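Local coordinates for spore germination lipase LipC (Metagenome, PDB 6NKD), which probably hydrolyses lipid esters as a GDSL-family serine hydrolase and may take part in spore germination, at residues 10-15 and 187-192; 24-29 and 43-48; 172-177 and 195-200. One frame throughout, in Å; residues are numbered along the deposited sequence.

Contact 1 of 3, residues 10-15 and 187-192. With SO4 (sulfate ion), chain C.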
loop_
_atom_site.group_PDB
_atom_site.type_symbol
_atom_site.label_atom_id
_atom_site.label_comp_id
_atom_site.label_asym_id
_atom_site.label_seq_id
_atom_site.Cartn_x
_atom_site.Cartn_y
_atom_site.Cartn_z
ATOM N N ASP A 10 -11.769 8.571 9.658
ATOM C CA ASP A 10 -10.453 7.972 9.830
ATOM C C ASP A 10 -10.317 6.689 9.020
ATOM O O ASP A 10 -10.713 6.641 7.852
ATOM C CB ASP A 10 -10.189 7.711 11.317
ATOM C CG ASP A 10 -11.310 6.927 11.985
ATOM O OD1 ASP A 10 -11.149 6.549 13.166
ATOM O OD2 ASP A 10 -12.343 6.674 11.329
ATOM N N SER A 11 -9.755 5.644 9.632
ATOM C CA SER A 11 -9.495 4.409 8.899
ATOM C C SER A 11 -10.782 3.680 8.536
ATOM O O SER A 11 -10.810 2.933 7.551
ATOM C CB SER A 11 -8.580 3.495 9.716
ATOM O OG SER A 11 -9.099 3.278 11.016
ATOM N N LEU A 12 -11.851 3.878 9.310
ATOM C CA LEU A 12 -13.117 3.222 8.992
ATOM C C LEU A 12 -13.680 3.729 7.672
ATOM O O LEU A 12 -14.146 2.939 6.841
ATOM C CB LEU A 12 -14.125 3.437 10.122
ATOM C CG LEU A 12 -13.746 2.965 11.530
ATOM C CD1 LEU A 12 -14.981 2.888 12.417
ATOM C CD2 LEU A 12 -13.023 1.629 11.485
ATOM N N THR A 13 -13.644 5.048 7.458
ATOM C CA THR A 13 -14.100 5.609 6.190
ATOM C C THR A 13 -13.179 5.207 5.044
ATOM O O THR A 13 -13.632 5.075 3.901
ATOM C CB THR A 13 -14.197 7.133 6.296
ATOM O OG1 THR A 13 -15.007 7.484 7.424
ATOM C CG2 THR A 13 -14.821 7.728 5.038
ATOM N N VAL A 14 -11.892 5.004 5.328
ATOM C CA VAL A 14 -10.986 4.477 4.314
ATOM C C VAL A 14 -11.372 3.049 3.947
ATOM O O VAL A 14 -11.295 2.650 2.779
ATOM C CB VAL A 14 -9.528 4.562 4.807
ATOM C CG1 VAL A 14 -8.595 3.824 3.859
ATOM C CG2 VAL A 14 -9.100 6.013 4.957
ATOM N N GLY A 15 -11.807 2.266 4.928
ATOM C CA GLY A 15 -12.104 0.867 4.719
ATOM C C GLY A 15 -11.002 -0.085 5.123
ATOM O O GLY A 15 -10.939 -1.196 4.582
ATOM N N ARG A 187 -7.568 -7.222 14.920
ATOM C CA ARG A 187 -8.444 -7.258 16.088
ATOM C C ARG A 187 -8.986 -5.891 16.485
ATOM O O ARG A 187 -9.594 -5.763 17.555
ATOM C CB ARG A 187 -7.744 -7.896 17.297
ATOM C CG ARG A 187 -7.606 -9.407 17.223
ATOM C CD ARG A 187 -6.181 -9.822 16.911
ATOM N NE ARG A 187 -5.995 -11.262 17.075
ATOM C CZ ARG A 187 -6.142 -12.152 16.100
ATOM N NH1 ARG A 187 -6.473 -11.755 14.878
ATOM N NH2 ARG A 187 -5.954 -13.441 16.346
ATOM N N VAL A 188 -8.788 -4.858 15.665
ATOM C CA VAL A 188 -9.291 -3.528 15.995
ATOM C C VAL A 188 -10.051 -2.950 14.807
ATOM O O VAL A 188 -11.027 -2.211 14.983
ATOM C CB VAL A 188 -8.154 -2.584 16.436
ATOM C CG1 VAL A 188 -7.471 -3.113 17.688
ATOM C CG2 VAL A 188 -7.143 -2.405 15.323
ATOM N N HIS A 189 -9.610 -3.285 13.576
ATOM C CA HIS A 189 -10.333 -2.754 12.432
ATOM C C HIS A 189 -11.347 -3.770 11.921
ATOM O O HIS A 189 -11.140 -4.981 12.047
ATOM C CB HIS A 189 -9.366 -2.375 11.305
ATOM C CG HIS A 189 -8.622 -1.102 11.559
ATOM N ND1 HIS A 189 -7.330 -1.075 12.040
ATOM C CD2 HIS A 189 -8.995 0.192 11.415
ATOM C CE1 HIS A 189 -6.937 0.179 12.172
ATOM N NE2 HIS A 189 -7.930 0.968 11.800
ATOM N N PRO A 190 -12.457 -3.308 11.351
ATOM C CA PRO A 190 -13.508 -4.238 10.927
ATOM C C PRO A 190 -13.078 -5.077 9.734
ATOM O O PRO A 190 -12.137 -4.754 9.006
ATOM C CB PRO A 190 -14.676 -3.317 10.551
ATOM C CG PRO A 190 -14.343 -1.984 11.146
ATOM C CD PRO A 190 -12.852 -1.907 11.143
ATOM N N SER A 191 -13.797 -6.176 9.549
ATOM C CA SER A 191 -13.664 -7.024 8.379
ATOM C C SER A 191 -14.717 -6.624 7.347
ATOM O O SER A 191 -15.513 -5.704 7.560
ATOM C CB SER A 191 -13.805 -8.493 8.773
ATOM O OG SER A 191 -15.064 -8.724 9.386
ATOM N N SER A 192 -14.719 -7.325 6.211
ATOM C CA SER A 192 -15.756 -7.092 5.212
ATOM C C SER A 192 -17.137 -7.416 5.770
ATOM O O SER A 192 -18.120 -6.742 5.442
ATOM C CB SER A 192 -15.474 -7.916 3.957
ATOM O OG SER A 192 -14.344 -7.408 3.269
HETATM S S SO4 C . -13.791 -10.906 5.916
HETATM O O1 SO4 C . -13.239 -11.868 6.867
HETATM O O2 SO4 C . -12.940 -9.721 5.874
HETATM O O3 SO4 C . -15.138 -10.525 6.334
HETATM O O4 SO4 C . -13.841 -11.506 4.586
#

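Contact 2 of 3, residues 24-29 and 43-48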
loop_
_atom_site.group_PDB
_atom_site.type_symbol
_atom_site.label_atom_id
_atom_site.label_comp_id
_atom_site.label_asym_id
_atom_site.label_seq_id
_atom_site.Cartn_x
_atom_site.Cartn_y
_atom_site.Cartn_z
ATOM N N GLY A 24 -15.392 -0.870 1.560
ATOM C CA GLY A 24 -15.671 -0.655 2.964
ATOM C C GLY A 24 -17.143 -0.370 3.179
ATOM O O GLY A 24 -17.993 -0.695 2.346
ATOM N N PHE A 25 -17.450 0.263 4.314
ATOM C CA PHE A 25 -18.847 0.542 4.625
ATOM C C PHE A 25 -19.404 1.719 3.836
ATOM O O PHE A 25 -20.623 1.792 3.645
ATOM C CB PHE A 25 -19.034 0.787 6.132
ATOM C CG PHE A 25 -18.783 2.211 6.571
ATOM C CD1 PHE A 25 -19.816 3.140 6.604
ATOM C CD2 PHE A 25 -17.521 2.613 6.982
ATOM C CE1 PHE A 25 -19.588 4.447 7.012
ATOM C CE2 PHE A 25 -17.289 3.917 7.397
ATOM C CZ PHE A 25 -18.325 4.833 7.412
ATOM N N VAL A 26 -18.553 2.635 3.365
ATOM C CA VAL A 26 -19.068 3.852 2.745
ATOM C C VAL A 26 -19.616 3.562 1.352
ATOM O O VAL A 26 -20.595 4.180 0.921
ATOM C CB VAL A 26 -17.992 4.957 2.723
ATOM C CG1 VAL A 26 -17.354 5.106 4.088
ATOM C CG2 VAL A 26 -16.935 4.693 1.658
ATOM N N GLN A 27 -19.009 2.621 0.628
ATOM C CA GLN A 27 -19.481 2.290 -0.710
ATOM C C GLN A 27 -20.544 1.203 -0.708
ATOM O O GLN A 27 -21.346 1.140 -1.648
ATOM C CB GLN A 27 -18.313 1.866 -1.608
ATOM C CG GLN A 27 -17.197 1.135 -0.893
ATOM C CD GLN A 27 -16.122 2.070 -0.374
ATOM O OE1 GLN A 27 -15.542 1.839 0.687
ATOM N NE2 GLN A 27 -15.848 3.130 -1.124
ATOM N N ARG A 28 -20.571 0.348 0.315
ATOM C CA ARG A 28 -21.721 -0.529 0.499
ATOM C C ARG A 28 -22.951 0.273 0.899
ATOM O O ARG A 28 -24.075 -0.060 0.507
ATOM C CB ARG A 28 -21.408 -1.599 1.544
ATOM C CG ARG A 28 -20.259 -2.514 1.164
ATOM C CD ARG A 28 -19.792 -3.344 2.349
ATOM N NE ARG A 28 -18.512 -3.992 2.082
ATOM C CZ ARG A 28 -18.379 -5.248 1.670
ATOM N NH1 ARG A 28 -17.171 -5.753 1.450
ATOM N NH2 ARG A 28 -19.453 -6.002 1.483
ATOM N N TYR A 29 -22.757 1.341 1.677
ATOM C CA TYR A 29 -23.860 2.234 2.012
ATOM C C TYR A 29 -24.285 3.062 0.808
ATOM O O TYR A 29 -25.464 3.411 0.681
ATOM C CB TYR A 29 -23.459 3.136 3.183
ATOM C CG TYR A 29 -24.494 4.156 3.607
ATOM C CD1 TYR A 29 -25.835 3.813 3.731
ATOM C CD2 TYR A 29 -24.122 5.459 3.915
ATOM C CE1 TYR A 29 -26.778 4.746 4.129
ATOM C CE2 TYR A 29 -25.056 6.396 4.317
ATOM C CZ TYR A 29 -26.382 6.036 4.421
ATOM O OH TYR A 29 -27.313 6.968 4.822
ATOM N N LEU A 43 -19.968 9.816 -5.067
ATOM C CA LEU A 43 -19.288 9.642 -3.791
ATOM C C LEU A 43 -17.960 10.383 -3.796
ATOM O O LEU A 43 -17.179 10.266 -4.747
ATOM C CB LEU A 43 -19.060 8.156 -3.494
ATOM C CG LEU A 43 -18.149 7.818 -2.311
ATOM C CD1 LEU A 43 -18.696 8.400 -1.016
ATOM C CD2 LEU A 43 -17.957 6.311 -2.193
ATOM N N ILE A 44 -17.710 11.142 -2.732
ATOM C CA ILE A 44 -16.421 11.774 -2.478
ATOM C C ILE A 44 -15.996 11.401 -1.064
ATOM O O ILE A 44 -16.805 11.456 -0.132
ATOM C CB ILE A 44 -16.482 13.308 -2.644
ATOM C CG1 ILE A 44 -17.031 13.690 -4.023
ATOM C CG2 ILE A 44 -15.108 13.913 -2.449
ATOM C CD1 ILE A 44 -18.514 14.011 -4.033
ATOM N N VAL A 45 -14.731 11.015 -0.903
ATOM C CA VAL A 45 -14.221 10.507 0.368
ATOM C C VAL A 45 -12.986 11.305 0.760
ATOM O O VAL A 45 -12.008 11.355 0.005
ATOM C CB VAL A 45 -13.887 9.006 0.296
ATOM C CG1 VAL A 45 -13.154 8.564 1.557
ATOM C CG2 VAL A 45 -15.154 8.188 0.097
ATOM N N PHE A 46 -13.027 11.917 1.941
ATOM C CA PHE A 46 -11.866 12.567 2.548
ATOM C C PHE A 46 -11.565 11.814 3.837
ATOM O O PHE A 46 -12.228 12.033 4.856
ATOM C CB PHE A 46 -12.126 14.046 2.822
ATOM C CG PHE A 46 -12.511 14.838 1.607
ATOM C CD1 PHE A 46 -11.558 15.200 0.668
ATOM C CD2 PHE A 46 -13.822 15.244 1.416
ATOM C CE1 PHE A 46 -11.909 15.937 -0.444
ATOM C CE2 PHE A 46 -14.179 15.983 0.307
ATOM C CZ PHE A 46 -13.220 16.330 -0.626
ATOM N N ALA A 47 -10.577 10.923 3.801
ATOM C CA ALA A 47 -10.270 10.115 4.972
ATOM C C ALA A 47 -8.820 9.658 4.916
ATOM O O ALA A 47 -8.243 9.499 3.837
ATOM C CB ALA A 47 -11.207 8.907 5.075
ATOM N N LYS A 48 -8.246 9.443 6.097
ATOM C CA LYS A 48 -6.868 8.994 6.234
ATOM C C LYS A 48 -6.715 8.352 7.605
ATOM O O LYS A 48 -7.343 8.781 8.576
ATOM C CB LYS A 48 -5.879 10.156 6.070
ATOM C CG LYS A 48 -4.407 9.757 6.096
ATOM C CD LYS A 48 -3.892 9.417 4.704
ATOM C CE LYS A 48 -2.449 8.940 4.747
ATOM N NZ LYS A 48 -1.570 9.872 5.510
#

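Contact 3 of 3, residues 172-177 and 195-200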
loop_
_atom_site.group_PDB
_atom_site.type_symbol
_atom_site.label_atom_id
_atom_site.label_comp_id
_atom_site.label_asym_id
_atom_site.label_seq_id
_atom_site.Cartn_x
_atom_site.Cartn_y
_atom_site.Cartn_z
ATOM N N TYR A 172 -21.917 0.229 18.117
ATOM C CA TYR A 172 -21.621 -0.642 19.249
ATOM C C TYR A 172 -22.535 -1.861 19.258
ATOM O O TYR A 172 -22.078 -2.995 19.445
ATOM C CB TYR A 172 -21.748 0.152 20.552
ATOM C CG TYR A 172 -21.540 -0.652 21.817
ATOM C CD1 TYR A 172 -20.275 -0.793 22.375
ATOM C CD2 TYR A 172 -22.611 -1.256 22.463
ATOM C CE1 TYR A 172 -20.084 -1.522 23.535
ATOM C CE2 TYR A 172 -22.429 -1.985 23.620
ATOM C CZ TYR A 172 -21.166 -2.116 24.152
ATOM O OH TYR A 172 -20.987 -2.844 25.308
ATOM N N ALA A 173 -23.838 -1.645 19.050
ATOM C CA ALA A 173 -24.782 -2.759 19.044
ATOM C C ALA A 173 -24.548 -3.693 17.864
ATOM O O ALA A 173 -24.843 -4.891 17.956
ATOM C CB ALA A 173 -26.217 -2.236 19.025
ATOM N N VAL A 174 -24.029 -3.169 16.751
ATOM C CA VAL A 174 -23.747 -4.011 15.593
ATOM C C VAL A 174 -22.637 -5.003 15.913
ATOM O O VAL A 174 -22.724 -6.189 15.572
ATOM C CB VAL A 174 -23.390 -3.138 14.374
ATOM C CG1 VAL A 174 -22.792 -3.984 13.263
ATOM C CG2 VAL A 174 -24.618 -2.397 13.872
ATOM N N PHE A 175 -21.588 -4.540 16.591
ATOM C CA PHE A 175 -20.399 -5.349 16.817
ATOM C C PHE A 175 -20.443 -6.168 18.100
ATOM O O PHE A 175 -19.660 -7.116 18.229
ATOM C CB PHE A 175 -19.155 -4.455 16.843
ATOM C CG PHE A 175 -18.644 -4.088 15.481
ATOM C CD1 PHE A 175 -17.476 -4.651 14.993
ATOM C CD2 PHE A 175 -19.332 -3.186 14.686
ATOM C CE1 PHE A 175 -17.000 -4.317 13.742
ATOM C CE2 PHE A 175 -18.861 -2.848 13.432
ATOM C CZ PHE A 175 -17.694 -3.414 12.959
ATOM N N LYS A 176 -21.319 -5.836 19.047
ATOM C CA LYS A 176 -21.302 -6.511 20.340
ATOM C C LYS A 176 -21.708 -7.971 20.178
ATOM O O LYS A 176 -22.787 -8.272 19.658
ATOM C CB LYS A 176 -22.224 -5.807 21.332
ATOM C CG LYS A 176 -22.048 -6.305 22.765
ATOM C CD LYS A 176 -22.871 -5.498 23.752
ATOM C CE LYS A 176 -22.534 -5.875 25.188
ATOM N NZ LYS A 176 -23.339 -5.100 26.173
ATOM N N GLY A 177 -20.839 -8.876 20.629
ATOM C CA GLY A 177 -21.082 -10.297 20.534
ATOM C C GLY A 177 -20.553 -10.956 19.281
ATOM O O GLY A 177 -20.475 -12.191 19.238
ATOM N N TYR A 195 -17.893 -4.356 7.978
ATOM C CA TYR A 195 -18.264 -3.209 7.157
ATOM C C TYR A 195 -19.628 -3.413 6.512
ATOM O O TYR A 195 -20.407 -2.462 6.377
ATOM C CB TYR A 195 -17.201 -2.952 6.092
ATOM C CG TYR A 195 -15.973 -2.247 6.618
ATOM C CD1 TYR A 195 -16.062 -0.974 7.163
ATOM C CD2 TYR A 195 -14.723 -2.846 6.552
ATOM C CE1 TYR A 195 -14.942 -0.321 7.641
ATOM C CE2 TYR A 195 -13.596 -2.202 7.026
ATOM C CZ TYR A 195 -13.712 -0.939 7.569
ATOM O OH TYR A 195 -12.594 -0.293 8.041
ATOM N N GLU A 196 -19.935 -4.647 6.107
ATOM C CA GLU A 196 -21.251 -4.918 5.544
ATOM C C GLU A 196 -22.341 -4.691 6.581
ATOM O O GLU A 196 -23.375 -4.082 6.284
ATOM C CB GLU A 196 -21.309 -6.345 4.998
ATOM C CG GLU A 196 -22.651 -6.718 4.393
ATOM C CD GLU A 196 -23.062 -5.791 3.266
ATOM O OE1 GLU A 196 -22.218 -5.496 2.392
ATOM O OE2 GLU A 196 -24.230 -5.349 3.256
ATOM N N ALA A 197 -22.117 -5.159 7.812
ATOM C CA ALA A 197 -23.098 -4.952 8.870
ATOM C C ALA A 197 -23.240 -3.478 9.224
ATOM O O ALA A 197 -24.337 -3.031 9.580
ATOM C CB ALA A 197 -22.715 -5.766 10.106
HETATM N N MSE A 198 -22.158 -2.710 9.133
HETATM C CA MSE A 198 -22.218 -1.276 9.403
HETATM C C MSE A 198 -23.084 -0.571 8.368
HETATM O O MSE A 198 -23.895 0.290 8.711
HETATM C CB MSE A 198 -20.818 -0.662 9.420
HETATM C CG MSE A 198 -20.050 -0.890 10.712
HETATM SE SE MSE A 198 -18.182 -0.332 10.588
HETATM C CE MSE A 198 -18.430 1.579 10.320
ATOM N N SER A 199 -22.910 -0.944 7.097
ATOM C CA SER A 199 -23.718 -0.342 6.043
ATOM C C SER A 199 -25.190 -0.707 6.185
ATOM O O SER A 199 -26.060 0.100 5.842
ATOM C CB SER A 199 -23.190 -0.755 4.668
ATOM O OG SER A 199 -23.229 -2.161 4.496
ATOM N N GLU A 200 -25.489 -1.908 6.687
ATOM C CA GLU A 200 -26.879 -2.278 6.935
ATOM C C GLU A 200 -27.494 -1.399 8.016
ATOM O O GLU A 200 -28.670 -1.023 7.931
ATOM C CB GLU A 200 -26.973 -3.751 7.334
ATOM C CG GLU A 200 -26.468 -4.725 6.287
ATOM C CD GLU A 200 -26.272 -6.123 6.842
ATOM O OE1 GLU A 200 -26.888 -6.444 7.881
ATOM O OE2 GLU A 200 -25.498 -6.900 6.245
#

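Contact 1 of 3, residues 10-15 and 187-192
The imidazole of His189 receives Ser11 at its edge: OG lies near the ring plane, 2.7 Å from NE2, a hydrogen bond whose proton may sit on either partner. Leu12 CD2 approaches the same ring obliquely and makes closer contact with Pro190, reaching its CD at 3.6 Å. The leucine branch and the proline ring cross at about a right angle, forming a small apolar patch next to the polar pair. Ser11 OG stands between its own backbone N and carbonyl carbon (chi1 53°), a setting that directs the hydroxyl across to the histidine. The second ring nitrogen, ND1, is hydrogen-bonded to Asp186 OD2, so the three groups have the geometry of the Ser-His-Asp catalytic triad, consistent with the roles assigned to them from related enzymes. Were His189 an alanine, the Ser11 hydroxyl and the Asp186 carboxylate would probably lose the ring that links them. Further along, Ser192 N donates to sulfate O2 at 3.0 Å with an N-H...O angle of 165°; this ion, probably from the crystallisation liquor, also takes a bond from Arg193 N. Helix 11-14 ends in a Schellman motif with Gly15 as C-prime residue. Thr13 on that helix packs against strand 41-47 and helix 25-37, while Leu12 and Pro190 both rest on Tyr195 of helix 192-204.

Contact 2 of 3, residues 24-29 and 43-48
Leu43 meets Gln27 and Val26 through CD2, the branch carried across by a chi1 of 170° that sets CG anti to the backbone N. Gln27 bends sharply at its second torsion (chi2 -91°), which folds the amide back over the start of its own helix. There Gln27 OE1 accepts from Gly24 N at 2.9 Å, the donor tilted modestly out of the carbonyl plane, and this bond restrains the amide's rotation. Gln27 NE2 is thereby brought to 4.0 Å from Leu43 CD2, a van der Waals contact between side chains that cross obliquely. Val26 CG2 completes the apolar layer, 4.3 Å from Leu43 CD2 and 4.2 Å from Val45 CG2. These contacts are side-chain packing of a helix on a sheet. The short axes of 25-29 and 43-47 agree with this, lying 10.3 Å apart and running nearly antiparallel at 164°, as expected where a helix joins two parallel strands. Helix 25-37 belongs to the crossover between strand 3-9 and its sheet neighbour 41-47, a beta-alpha-beta unit of the SGNH hydrolase fold. Tyr5 of strand 3-9 touches both Val26 and Leu43, whereas Ile44 and Phe46 pack on helix 63-71. Thr13 of helix 11-14 adjoins Val26 and Val45, and Phe64 of another subunit packs on Gln27.

Contact 3 of 3, residues 172-177 and 195-200
Val174, Phe175 and Met198 (present as selenomethionine) account for most of the surface buried between the end of helix 171-175 and helix 192-204, and the pairing of the last two is a Met-aromatic contact. Its geometry is edge-on: Met198 SE lies 5.0 Å from the centroid of the Phe175 ring and 77° off the ring normal, well away from a position over the face. Met198 CG also meets the ring edge, near the plane of the ring, 3.6 Å from Phe175 CE2. The first torsions of the two residues bring these groups together: in both, CG is anti to the carbonyl carbon, with chi1 -81° in Phe175 and -79° in Met198, which turns the ring and the start of the selenomethionine chain to one another. A bend at the third Met198 torsion then sends the methyl to Phe25 of helix 25-37. The Phe175 ring is also stacked with Tyr137 and touches Pro190 and Leu183, so the aromatic group is held from several directions.

Val174 makes the second point of contact. Its side chain points toward helix 192-204, and Val174 CG1, anti to the backbone N, lies 3.6 Å from Ala197 CB. The small alanine allows this close approach, the CA atoms of Val174 and Ala197 being only 6.8 Å apart. One turn of the partner helix carries an additional bond: Glu196 O accepts from Ser199 OG at 2.6 Å and from Glu200 N, both donors on the same face of its carbonyl plane.

Overall arrangement
Along the chain, contact 2 (24-29 with 43-48) is nested inside the long loop closed by contact 1 (10-15 with 187-192) and closes before contact 3 opens, while the segments of contacts 1 and 3 alternate. The centres of contact 1 and contact 2 are about 11 Å apart. Contact 3 has its centre about 12 Å from that of contact 1 and about 16 Å from that of contact 2. Helix 192-204 links the set: Tyr195 packs against Phe25, and Glu196 OE1 forms a salt bridge with Arg28 NH2 at 3.0 Å. Ala47 of strand 41-47 touches helix 11-14. Ser11 and His189 of contact 1, the probable nucleophile and histidine of the triad, sit next to both packing contacts within a single parallel-sheet domain.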